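Local structure of D-galactonate dehydratase family member RspA (Pantoea ananatis, 3T6C) at residues Thr345-Ser349 with Asn361-Asp365. The protein dehydrates D-gluconate to 2-dehydro-3-deoxy-D-gluconate with low activity in vitro, using one magnesium ion per subunit, and probably plays no significant part in gluconate breakdown in vivo. Residues are numbered along the deposited sequence; the frame is centred on the assembly and turned at random.
Sequences TAWHS and NMHLD. With GCO (D-gluconic acid), chain D.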
loop_
_atom_site.group_PDB
_atom_site.type_symbol
_atom_site.label_atom_id
_atom_site.label_comp_id
_atom_site.label_asym_id
_atom_site.label_seq_id
_atom_site.Cartn_x
_atom_site.Cartn_y
_atom_site.Cartn_z
ATOM N N THR A 345 21.131 -18.549 -4.527
ATOM C CA THR A 345 22.332 -17.865 -5.081
ATOM C C THR A 345 22.717 -18.424 -6.451
ATOM O O THR A 345 22.588 -19.646 -6.706
ATOM C CB THR A 345 23.554 -17.950 -4.115
ATOM O OG1 THR A 345 24.053 -19.302 -4.111
ATOM C CG2 THR A 345 23.155 -17.553 -2.701
ATOM N N ALA A 346 23.066 -17.522 -7.383
ATOM C CA ALA A 346 23.725 -17.946 -8.616
ATOM C C ALA A 346 24.798 -16.888 -8.873
ATOM O O ALA A 346 24.687 -16.097 -9.847
ATOM C CB ALA A 346 22.606 -17.903 -9.725
ATOM N N TRP A 347 25.967 -17.055 -8.271
ATOM C CA TRP A 347 26.997 -16.011 -8.442
ATOM C C TRP A 347 27.482 -15.981 -9.879
ATOM O O TRP A 347 27.673 -17.018 -10.510
ATOM C CB TRP A 347 28.195 -16.275 -7.499
ATOM C CG TRP A 347 27.808 -16.477 -6.038
ATOM C CD1 TRP A 347 28.054 -17.588 -5.280
ATOM C CD2 TRP A 347 27.128 -15.562 -5.191
ATOM N NE1 TRP A 347 27.584 -17.417 -4.003
ATOM C CE2 TRP A 347 26.994 -16.195 -3.916
ATOM C CE3 TRP A 347 26.615 -14.261 -5.366
ATOM C CZ2 TRP A 347 26.441 -15.557 -2.817
ATOM C CZ3 TRP A 347 26.000 -13.644 -4.256
ATOM C CH2 TRP A 347 25.931 -14.298 -3.009
ATOM N N HIS A 348 27.747 -14.756 -10.356
ATOM C CA HIS A 348 28.307 -14.557 -11.729
ATOM C C HIS A 348 29.726 -15.113 -11.820
ATOM O O HIS A 348 30.574 -14.861 -10.930
ATOM C CB HIS A 348 28.243 -13.058 -11.994
ATOM C CG HIS A 348 28.894 -12.606 -13.281
ATOM N ND1 HIS A 348 30.172 -12.081 -13.300
ATOM C CD2 HIS A 348 28.441 -12.543 -14.560
ATOM C CE1 HIS A 348 30.488 -11.731 -14.543
ATOM N NE2 HIS A 348 29.446 -11.966 -15.319
ATOM N N SER A 349 29.940 -15.997 -12.804
ATOM C CA SER A 349 31.265 -16.608 -12.962
ATOM C C SER A 349 31.589 -17.073 -14.390
ATOM O O SER A 349 31.637 -18.281 -14.623
ATOM C CB SER A 349 31.325 -17.790 -11.998
ATOM O OG SER A 349 32.689 -18.117 -11.757
ATOM N N ASN A 361 33.528 -18.012 -4.924
ATOM C CA ASN A 361 32.130 -18.357 -5.255
ATOM C C ASN A 361 31.805 -19.739 -4.716
ATOM O O ASN A 361 30.739 -19.971 -4.127
ATOM C CB ASN A 361 31.874 -18.425 -6.754
ATOM C CG ASN A 361 31.888 -17.092 -7.432
ATOM O OD1 ASN A 361 31.717 -16.034 -6.816
ATOM N ND2 ASN A 361 31.991 -17.142 -8.777
ATOM N N MET A 362 32.720 -20.687 -4.946
ATOM C CA MET A 362 32.419 -22.075 -4.636
ATOM C C MET A 362 32.451 -22.358 -3.118
ATOM O O MET A 362 31.731 -23.247 -2.660
ATOM C CB MET A 362 33.372 -23.010 -5.398
ATOM C CG MET A 362 32.944 -23.045 -6.862
ATOM S SD MET A 362 33.957 -24.158 -7.793
ATOM C CE MET A 362 33.229 -23.926 -9.442
ATOM N N HIS A 363 33.298 -21.631 -2.365
ATOM C CA HIS A 363 33.298 -21.770 -0.912
ATOM C C HIS A 363 31.994 -21.249 -0.312
ATOM O O HIS A 363 31.447 -21.876 0.596
ATOM C CB HIS A 363 34.507 -21.091 -0.304
ATOM C CG HIS A 363 35.763 -21.900 -0.432
ATOM N ND1 HIS A 363 36.601 -22.156 0.639
ATOM C CD2 HIS A 363 36.327 -22.506 -1.505
ATOM C CE1 HIS A 363 37.634 -22.876 0.229
ATOM N NE2 HIS A 363 37.503 -23.093 -1.072
ATOM N N LEU A 364 31.495 -20.134 -0.831
ATOM C CA LEU A 364 30.130 -19.684 -0.488
ATOM C C LEU A 364 29.110 -20.729 -0.902
ATOM O O LEU A 364 28.225 -21.083 -0.103
ATOM C CB LEU A 364 29.811 -18.349 -1.163
ATOM C CG LEU A 364 30.515 -17.138 -0.507
ATOM C CD1 LEU A 364 30.737 -16.069 -1.594
ATOM C CD2 LEU A 364 29.654 -16.605 0.625
ATOM N N ASP A 365 29.196 -21.212 -2.137
ATOM C CA ASP A 365 28.251 -22.217 -2.601
ATOM C C ASP A 365 28.192 -23.438 -1.707
ATOM O O ASP A 365 27.098 -23.930 -1.421
ATOM C CB ASP A 365 28.647 -22.725 -3.992
ATOM C CG ASP A 365 28.501 -21.693 -5.094
ATOM O OD1 ASP A 365 27.744 -20.704 -4.980
ATOM O OD2 ASP A 365 29.166 -21.932 -6.152
HETATM C C1 GCO D . 27.080 -13.837 -17.823
HETATM C C2 GCO D . 27.336 -12.411 -18.141
HETATM C C3 GCO D . 28.638 -12.145 -18.872
HETATM C C4 GCO D . 28.942 -10.662 -18.902
HETATM C C5 GCO D . 30.429 -10.441 -18.770
HETATM C C6 GCO D . 30.826 -8.975 -18.767
HETATM O O1A GCO D . 28.018 -14.678 -17.701
HETATM O O1B GCO D . 25.889 -14.177 -17.521
HETATM O O2 GCO D . 26.162 -11.840 -18.656
HETATM O O3 GCO D . 28.485 -12.676 -20.136
HETATM O O4 GCO D . 28.470 -10.148 -20.134
HETATM O O5 GCO D . 30.854 -11.028 -17.597
HETATM O O6 GCO D . 32.212 -8.744 -18.607
HETATM O O HOH W 1 25.672 -19.516 -6.462
HETATM O O HOH W 2 31.259 -13.828 -8.451
#
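The indole of W347 lies against one side of helix 355-367, where N361, L364 and D365 receive it, joining the loop after barrel strand 344-345 to the helix that follows it. The packing is mixed in character. L364 brings its CB to 3.7 Å from W347 NE1, while the D365 carboxylate lies nearly parallel to the indole but displaced from its plane, the two planes 12° apart, and sets OD1 3.1 Å from W347 CD1. That oxygen also lies near NE1, but the angle is too poor for a hydrogen bond. N361 OD1 comes 3.6 Å from W347 CB. On one ring face T345 CB packs toward the rim.

Water carries most of the polar traffic. One molecule accepts from T345 OG1 and W347 N and donates to D365 OD1 at 2.8 Å; D365 OD2 is taken by Q374. A second donates to both H348 O and N361 OD1, and N361 ND2 adds a weak direct bond to H348 O (3.4 Å, 148°), so the amide meets this carbonyl twice, once through water.

Beyond the carbonyl, H348 turns the other way. With CG anti to the backbone N (chi1 174°), its ring heads for the substrate, where NE2 donates to O5 of D-gluconate over 2.8 Å; ND1 is hydrogen-bonded to H321 ND1. The chemistry implies a division of labour: the buried D365 carboxylate and N361 amide, with two waters, probably help hold the backbone on the helix side, while the imidazole, probably steadied by H321, serves the sugar acid.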